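Local atomic coordinates of polymeric immunoglobulin receptor (Mus musculus, PDB entry 4NOF), a protein that probably binds polymeric immunoglobulins and carries them across epithelial cells, its extracellular part being released as secretory component. Residues I23-K28 with K36-K41; S81-N86 with V106-L111; I92-A95 with S100-K103. All coordinates share one frame; numbering follows the deposited sequence. Where two conformers were deposited one is given.

Interaction 1 of 3, residues I23-K28 with K36-K41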
# COMPACT_ATOMS: atom_id res chain seq x y z
N ILE A 23 -0.74 2.23 6.07
CA ILE A 23 -1.60 1.29 5.33
C ILE A 23 -1.38 -0.13 5.88
O ILE A 23 -0.25 -0.57 5.99
CB ILE A 23 -1.26 1.31 3.82
CG1 ILE A 23 -1.52 2.70 3.23
CG2 ILE A 23 -2.05 0.23 3.06
CD1 ILE A 23 -0.99 2.88 1.83
N GLU A 24 -2.46 -0.81 6.22
CA GLU A 24 -2.45 -2.17 6.72
C GLU A 24 -2.69 -3.16 5.58
O GLU A 24 -3.71 -3.08 4.85
CB GLU A 24 -3.55 -2.35 7.77
CG GLU A 24 -3.49 -3.71 8.45
CD GLU A 24 -4.39 -3.78 9.68
OE1 GLU A 24 -4.22 -2.94 10.59
OE2 GLU A 24 -5.25 -4.69 9.72
N CYS A 25 -1.79 -4.13 5.45
CA CYS A 25 -1.84 -5.13 4.38
C CYS A 25 -1.91 -6.53 4.99
O CYS A 25 -0.87 -7.13 5.31
CB CYS A 25 -0.58 -5.02 3.52
SG CYS A 25 -0.46 -3.44 2.63
N PRO A 26 -3.13 -7.05 5.17
CA PRO A 26 -3.29 -8.42 5.69
C PRO A 26 -2.94 -9.50 4.69
O PRO A 26 -3.09 -9.31 3.49
CB PRO A 26 -4.79 -8.51 6.05
CG PRO A 26 -5.43 -7.26 5.58
CD PRO A 26 -4.41 -6.39 4.88
N PHE A 27 -2.48 -10.64 5.19
CA PHE A 27 -2.24 -11.79 4.35
C PHE A 27 -2.38 -13.08 5.17
O PHE A 27 -2.50 -13.02 6.39
CB PHE A 27 -0.87 -11.72 3.67
CG PHE A 27 0.29 -11.67 4.62
CD1 PHE A 27 0.75 -10.45 5.13
CD2 PHE A 27 0.90 -12.82 5.04
CE1 PHE A 27 1.81 -10.41 6.05
CE2 PHE A 27 1.98 -12.79 5.92
CZ PHE A 27 2.43 -11.59 6.44
N LYS A 28 -2.28 -14.21 4.47
CA LYS A 28 -2.43 -15.53 5.06
C LYS A 28 -1.11 -16.25 5.20
O LYS A 28 -0.12 -15.94 4.54
CB LYS A 28 -3.37 -16.40 4.20
CG LYS A 28 -4.71 -15.77 3.90
CD LYS A 28 -5.56 -15.62 5.13
CE LYS A 28 -7.02 -15.44 4.74
NZ LYS A 28 -7.80 -14.97 5.92
N LYS A 36 6.52 -9.05 -0.17
CA LYS A 36 5.45 -8.17 0.27
C LYS A 36 5.61 -6.89 -0.50
O LYS A 36 6.70 -6.40 -0.62
CB LYS A 36 5.53 -7.83 1.76
CG LYS A 36 5.67 -9.00 2.76
CD LYS A 36 4.60 -10.03 2.63
CE LYS A 36 4.70 -11.05 3.80
NZ LYS A 36 6.03 -11.74 3.91
N SER A 37 4.51 -6.35 -1.02
CA SER A 37 4.62 -5.15 -1.87
C SER A 37 3.38 -4.29 -1.74
O SER A 37 2.29 -4.77 -1.38
CB SER A 37 4.81 -5.54 -3.34
OG SER A 37 3.69 -6.19 -3.91
N LEU A 38 3.56 -3.01 -2.05
CA LEU A 38 2.45 -2.10 -2.29
C LEU A 38 2.63 -1.50 -3.67
O LEU A 38 3.75 -1.07 -4.03
CB LEU A 38 2.41 -0.98 -1.24
CG LEU A 38 1.24 0.01 -1.28
CD1 LEU A 38 -0.06 -0.68 -0.88
CD2 LEU A 38 1.51 1.23 -0.40
N CYS A 39 1.56 -1.48 -4.46
CA CYS A 39 1.58 -0.81 -5.75
C CYS A 39 0.39 0.14 -5.90
O CYS A 39 -0.61 0.02 -5.19
CB CYS A 39 1.61 -1.81 -6.89
SG CYS A 39 0.16 -2.87 -7.06
N LYS A 40 0.54 1.09 -6.82
CA LYS A 40 -0.47 2.12 -7.04
C LYS A 40 -1.14 1.85 -8.37
O LYS A 40 -0.47 1.66 -9.39
CB LYS A 40 0.15 3.52 -7.04
CG LYS A 40 -0.90 4.64 -7.06
CD LYS A 40 -0.32 6.00 -6.85
CE LYS A 40 -1.35 7.10 -6.54
NZ LYS A 40 -2.31 7.29 -7.61
N LYS A 41 -2.45 1.84 -8.38
CA LYS A 41 -3.17 1.62 -9.64
C LYS A 41 -3.12 2.77 -10.66
O LYS A 41 -3.23 3.96 -10.32
CB LYS A 41 -4.62 1.32 -9.37
CG LYS A 41 -4.84 -0.02 -8.71
CD LYS A 41 -6.08 -0.70 -9.25
CE LYS A 41 -6.91 -1.25 -8.10
NZ LYS A 41 -8.01 -2.16 -8.52

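Interaction 2 of 3, residues S81-N86 with V106-L111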
# COMPACT_ATOMS: atom_id res chain seq x y z
N SER A 81 4.72 8.99 4.36
CA SER A 81 4.72 10.32 4.98
C SER A 81 4.71 11.47 3.95
O SER A 81 4.91 11.27 2.77
CB SER A 81 5.94 10.45 5.88
OG SER A 81 7.13 10.34 5.15
N HIS A 82 4.49 12.68 4.45
CA HIS A 82 4.50 13.88 3.61
C HIS A 82 3.59 13.72 2.41
O HIS A 82 3.97 13.96 1.27
CB HIS A 82 5.94 14.19 3.16
CG HIS A 82 6.88 14.43 4.31
ND1 HIS A 82 7.96 13.61 4.58
CD2 HIS A 82 6.86 15.35 5.30
CE1 HIS A 82 8.57 14.04 5.67
NE2 HIS A 82 7.92 15.09 6.13
N LEU A 83 2.35 13.32 2.68
CA LEU A 83 1.41 13.05 1.60
C LEU A 83 1.19 14.24 0.68
O LEU A 83 1.10 15.38 1.15
CB LEU A 83 0.09 12.61 2.17
CG LEU A 83 0.13 11.22 2.81
CD1 LEU A 83 -1.11 11.00 3.67
CD2 LEU A 83 0.22 10.15 1.74
N THR A 84 1.13 13.94 -0.62
CA THR A 84 0.82 14.89 -1.69
C THR A 84 -0.50 14.55 -2.37
O THR A 84 -0.99 13.42 -2.28
CB THR A 84 1.90 14.89 -2.79
OG1 THR A 84 1.92 13.65 -3.51
CG2 THR A 84 3.27 15.17 -2.20
N HIS A 85 -1.08 15.50 -3.09
CA HIS A 85 -2.30 15.16 -3.79
C HIS A 85 -2.09 14.04 -4.82
O HIS A 85 -2.96 13.22 -5.06
CB HIS A 85 -3.01 16.35 -4.42
CG HIS A 85 -4.39 16.00 -4.89
ND1 HIS A 85 -4.71 15.86 -6.22
CD2 HIS A 85 -5.51 15.69 -4.19
CE1 HIS A 85 -5.98 15.51 -6.32
NE2 HIS A 85 -6.49 15.40 -5.11
N ASN A 86 -0.89 13.97 -5.38
CA ASN A 86 -0.58 12.93 -6.34
C ASN A 86 -0.53 11.51 -5.74
O ASN A 86 -0.61 10.54 -6.47
CB ASN A 86 0.75 13.23 -7.02
CG ASN A 86 0.61 14.32 -8.11
OD1 ASN A 86 -0.50 14.69 -8.51
ND2 ASN A 86 1.75 14.83 -8.56
N VAL A 106 -6.91 -0.81 -1.34
CA VAL A 106 -6.78 0.36 -0.51
C VAL A 106 -7.04 1.61 -1.34
O VAL A 106 -6.66 1.69 -2.51
CB VAL A 106 -5.33 0.43 0.05
CG1 VAL A 106 -5.07 1.76 0.75
CG2 VAL A 106 -5.09 -0.75 1.00
N ASP A 107 -7.75 2.58 -0.76
CA ASP A 107 -8.00 3.86 -1.42
C ASP A 107 -7.52 4.95 -0.48
O ASP A 107 -7.91 4.99 0.69
CB ASP A 107 -9.49 4.03 -1.71
CG ASP A 107 -9.81 5.13 -2.69
OD1 ASP A 107 -8.93 5.84 -3.22
OD2 ASP A 107 -11.01 5.27 -2.98
N LEU A 108 -6.58 5.77 -0.97
CA LEU A 108 -6.09 6.91 -0.23
C LEU A 108 -6.74 8.18 -0.77
O LEU A 108 -6.61 8.53 -1.93
CB LEU A 108 -4.56 6.99 -0.34
CG LEU A 108 -3.94 8.12 0.46
CD1 LEU A 108 -4.31 8.02 1.94
CD2 LEU A 108 -2.43 8.08 0.27
N GLN A 109 -7.47 8.86 0.10
CA GLN A 109 -8.02 10.17 -0.21
C GLN A 109 -7.17 11.19 0.52
O GLN A 109 -6.97 11.10 1.74
CB GLN A 109 -9.49 10.22 0.24
CG GLN A 109 -10.11 11.62 0.06
CD GLN A 109 -11.60 11.63 0.41
OE1 GLN A 109 -11.98 11.83 1.56
NE2 GLN A 109 -12.42 11.41 -0.59
N VAL A 110 -6.60 12.11 -0.24
CA VAL A 110 -5.78 13.18 0.27
C VAL A 110 -6.54 14.49 0.08
O VAL A 110 -6.89 14.89 -1.03
CB VAL A 110 -4.41 13.26 -0.43
CG1 VAL A 110 -3.57 14.38 0.20
CG2 VAL A 110 -3.66 11.93 -0.34
N LEU A 111 -6.78 15.17 1.17
CA LEU A 111 -7.51 16.44 1.12
C LEU A 111 -6.51 17.58 0.96
O LEU A 111 -5.60 17.74 1.77
CB LEU A 111 -8.35 16.61 2.37
CG LEU A 111 -9.67 15.83 2.43
CD1 LEU A 111 -9.49 14.35 2.69
CD2 LEU A 111 -10.54 16.43 3.51

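Interaction 3 of 3, residues I92-A95 with S100-K103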
# COMPACT_ATOMS: atom_id res chain seq x y z
N ILE A 92 -2.85 -1.42 -4.15
CA ILE A 92 -3.02 -2.84 -3.86
C ILE A 92 -1.85 -3.32 -3.01
O ILE A 92 -0.67 -3.13 -3.40
CB ILE A 92 -3.13 -3.72 -5.14
CG1 ILE A 92 -4.32 -3.31 -6.00
CG2 ILE A 92 -3.30 -5.16 -4.74
CD1 ILE A 92 -4.37 -4.04 -7.35
N CYS A 93 -2.18 -3.89 -1.86
CA CYS A 93 -1.23 -4.66 -1.02
C CYS A 93 -1.13 -6.03 -1.61
O CYS A 93 -2.18 -6.62 -1.95
CB CYS A 93 -1.78 -4.91 0.36
SG CYS A 93 -2.10 -3.48 1.37
N GLN A 94 0.07 -6.57 -1.67
CA GLN A 94 0.21 -7.97 -2.11
C GLN A 94 1.22 -8.71 -1.26
O GLN A 94 2.31 -8.19 -0.97
CB GLN A 94 0.61 -8.04 -3.57
CG GLN A 94 0.54 -9.45 -4.17
CD GLN A 94 0.69 -9.46 -5.69
OE1 GLN A 94 -0.10 -8.85 -6.40
NE2 GLN A 94 1.68 -10.18 -6.19
N ALA A 95 0.86 -9.92 -0.87
CA ALA A 95 1.83 -10.83 -0.30
C ALA A 95 1.84 -12.04 -1.20
O ALA A 95 0.81 -12.67 -1.38
CB ALA A 95 1.45 -11.22 1.11
N SER A 100 -2.23 -17.20 -6.31
CA SER A 100 -2.39 -17.48 -4.88
C SER A 100 -1.94 -16.33 -3.96
O SER A 100 -1.90 -16.47 -2.74
CB SER A 100 -1.57 -18.71 -4.50
OG SER A 100 -0.27 -18.52 -4.97
N ALA A 101 -1.61 -15.19 -4.56
CA ALA A 101 -1.19 -14.03 -3.75
C ALA A 101 -2.34 -13.48 -2.91
O ALA A 101 -3.50 -13.51 -3.31
CB ALA A 101 -0.62 -12.95 -4.65
N ASP A 102 -2.03 -13.00 -1.71
CA ASP A 102 -3.04 -12.34 -0.89
C ASP A 102 -3.01 -10.85 -1.24
O ASP A 102 -1.94 -10.24 -1.16
CB ASP A 102 -2.77 -12.57 0.59
CG ASP A 102 -2.84 -14.04 0.99
OD1 ASP A 102 -3.80 -14.75 0.58
OD2 ASP A 102 -1.92 -14.50 1.70
N LYS A 103 -4.16 -10.30 -1.62
CA LYS A 103 -4.24 -8.90 -2.07
C LYS A 103 -5.24 -8.18 -1.21
O LYS A 103 -6.22 -8.77 -0.71
CB LYS A 103 -4.64 -8.81 -3.54
CG LYS A 103 -3.63 -9.35 -4.53
CD LYS A 103 -4.24 -9.30 -5.92
CE LYS A 103 -3.37 -9.97 -6.94
NZ LYS A 103 -3.88 -9.72 -8.32

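Interaction 1 of 3, residues I23-K28 with K36-K41
Leu38 meets Ile23 and Cys25 in the middle of the domain, and Lys36 meets Phe27 nearer one end. Strands 21-26 and 36-41 belong to the two different sheets of the V-set sandwich. No hydrogen bond joins the segments. Cys25 CA and Leu38 CA, the closest such pair, are 8.5 Å apart, and side chains fill the space between. Leu38 has the largest buried surface. Its CG is anti to the backbone N (chi1 -175°), and both methyls reach across the gap. Leu38 CD2 touches Ile23 CD1 at 3.7 Å, the two side chains crossing at about a right angle. Leu38 CD1 lies 4.5 Å from Cys25 SG, a looser approach to the disulfide that Cys25 makes with Cys93.

Lys36 and Phe27 cross in a similar way. The lysine chain bends at chi2 and again at chi4. Lys36 CE is 3.8 Å from the centroid of the Phe27 ring, 23° off the normal, in a CH-pi contact over one face, shifted toward the CZ rim. Beyond CE the chain turns away from the ring, and NZ bonds to Ala32 O and Ser34 O. Lys36 therefore gives its aliphatic part to the aromatic face and its charge to backbone carbonyls. The contact is held by dispersion and burial of carbon, and the buried lysine is probably tolerated because NZ has backbone carbonyl partners.

Interaction 2 of 3, residues S81-N86 with V106-L111
Val110 packs on the backbone of Thr84 and has the most surface buried here. This is the tight part of the contact. Its CG1 is anti to the backbone N (chi1 -178°), which places both methyls about the Thr84 carbonyl. Val110 CG2 lies 3.6 Å from Thr84 O, and Val110 CG1 3.7 Å from the same oxygen. The isopropyl group thus straddles one carbonyl.

Leu83 packs beside it. In the conformer given for Leu108, Leu83 CD2 meets Leu108 CD2 at 3.7 Å, the two side chains running obliquely to each other. Leu83 also touches Val21 and Lys15, and Leu108 touches Tyr91, so this leucine pair belongs to the hydrophobic interior of the sandwich.

The outer side is looser. His85 is exposed at the start of a short 3-10 turn. Val110 O lies in the plane of the His85 ring, at its edge, 3.5 Å from His85 CD2. Thr84 turns its side chain away, while its N is bonded to Asp87 OD2. The loop between strands 75-80 and 89-95 is therefore held against strand 102-111 by van der Waals packing of methyls on one another and on the Thr84 carbonyl, without a hydrogen bond between the segments.

Interaction 3 of 3, residues I92-A95 with S100-K103
A beta hairpin pairs strand 89-95 with strand 102-111, and this contact lies at its turn end. Ala95 and Asp102 are the antiparallel hydrogen-bonded pair. Ala95 N donates to Asp102 O at 2.8 Å, and Asp102 N returns a bond to Ala95 O at 2.9 Å. The N-H...O angles are 164° and 153°. Gln94 and Lys103 follow as a non-hydrogen-bonded pair, and Lys103 CA comes 3.1 Å from Cys93 O in a CA-H...O contact.

These are the strands usually called F and G in an immunoglobulin V domain, and the loop between them corresponds to CDR3. Cys93, on the first, forms the intersheet disulfide with Cys25.

Gln94 and Lys103 lie side by side on one face. Gln94 CG is anti to the backbone N (chi1 -170°), and the extended chain carries the amide alongside Lys103. Gln94 OE1 is 3.5 Å from Lys103 CE, and Gln94 CG is 3.7 Å from Ala101 CB. Gln94 NE2 bonds to Gly96 O within the turn. An alanine in place of Gln94 would probably leave Lys103 and Ala101 without this cover and Gly96 O without its amide partner. On the face of Ala95 and Asp102, Asp102 OD2 accepts bonds from Asn31 ND2 and Lys28 N.

Overall arrangement
All three contacts lie in one V-set sandwich. Interaction 1 spans its two sheets, while interaction 3 pairs neighbouring strands of the five-stranded sheet. Their centres are about 6 Å apart, and the Cys25-Cys93 disulfide joins them. The centre of interaction 2 lies about 16 Å from that of interaction 1 and about 21 Å from that of interaction 3, on the opposite side of the chain's centre from the latter. It shares strand 102-111 with interaction 3. Along the chain, interaction 1 closes first; interaction 3 then falls between the two segments of interaction 2. Strand 102-111 thus links the CDR3-like end of the domain to its opposite end.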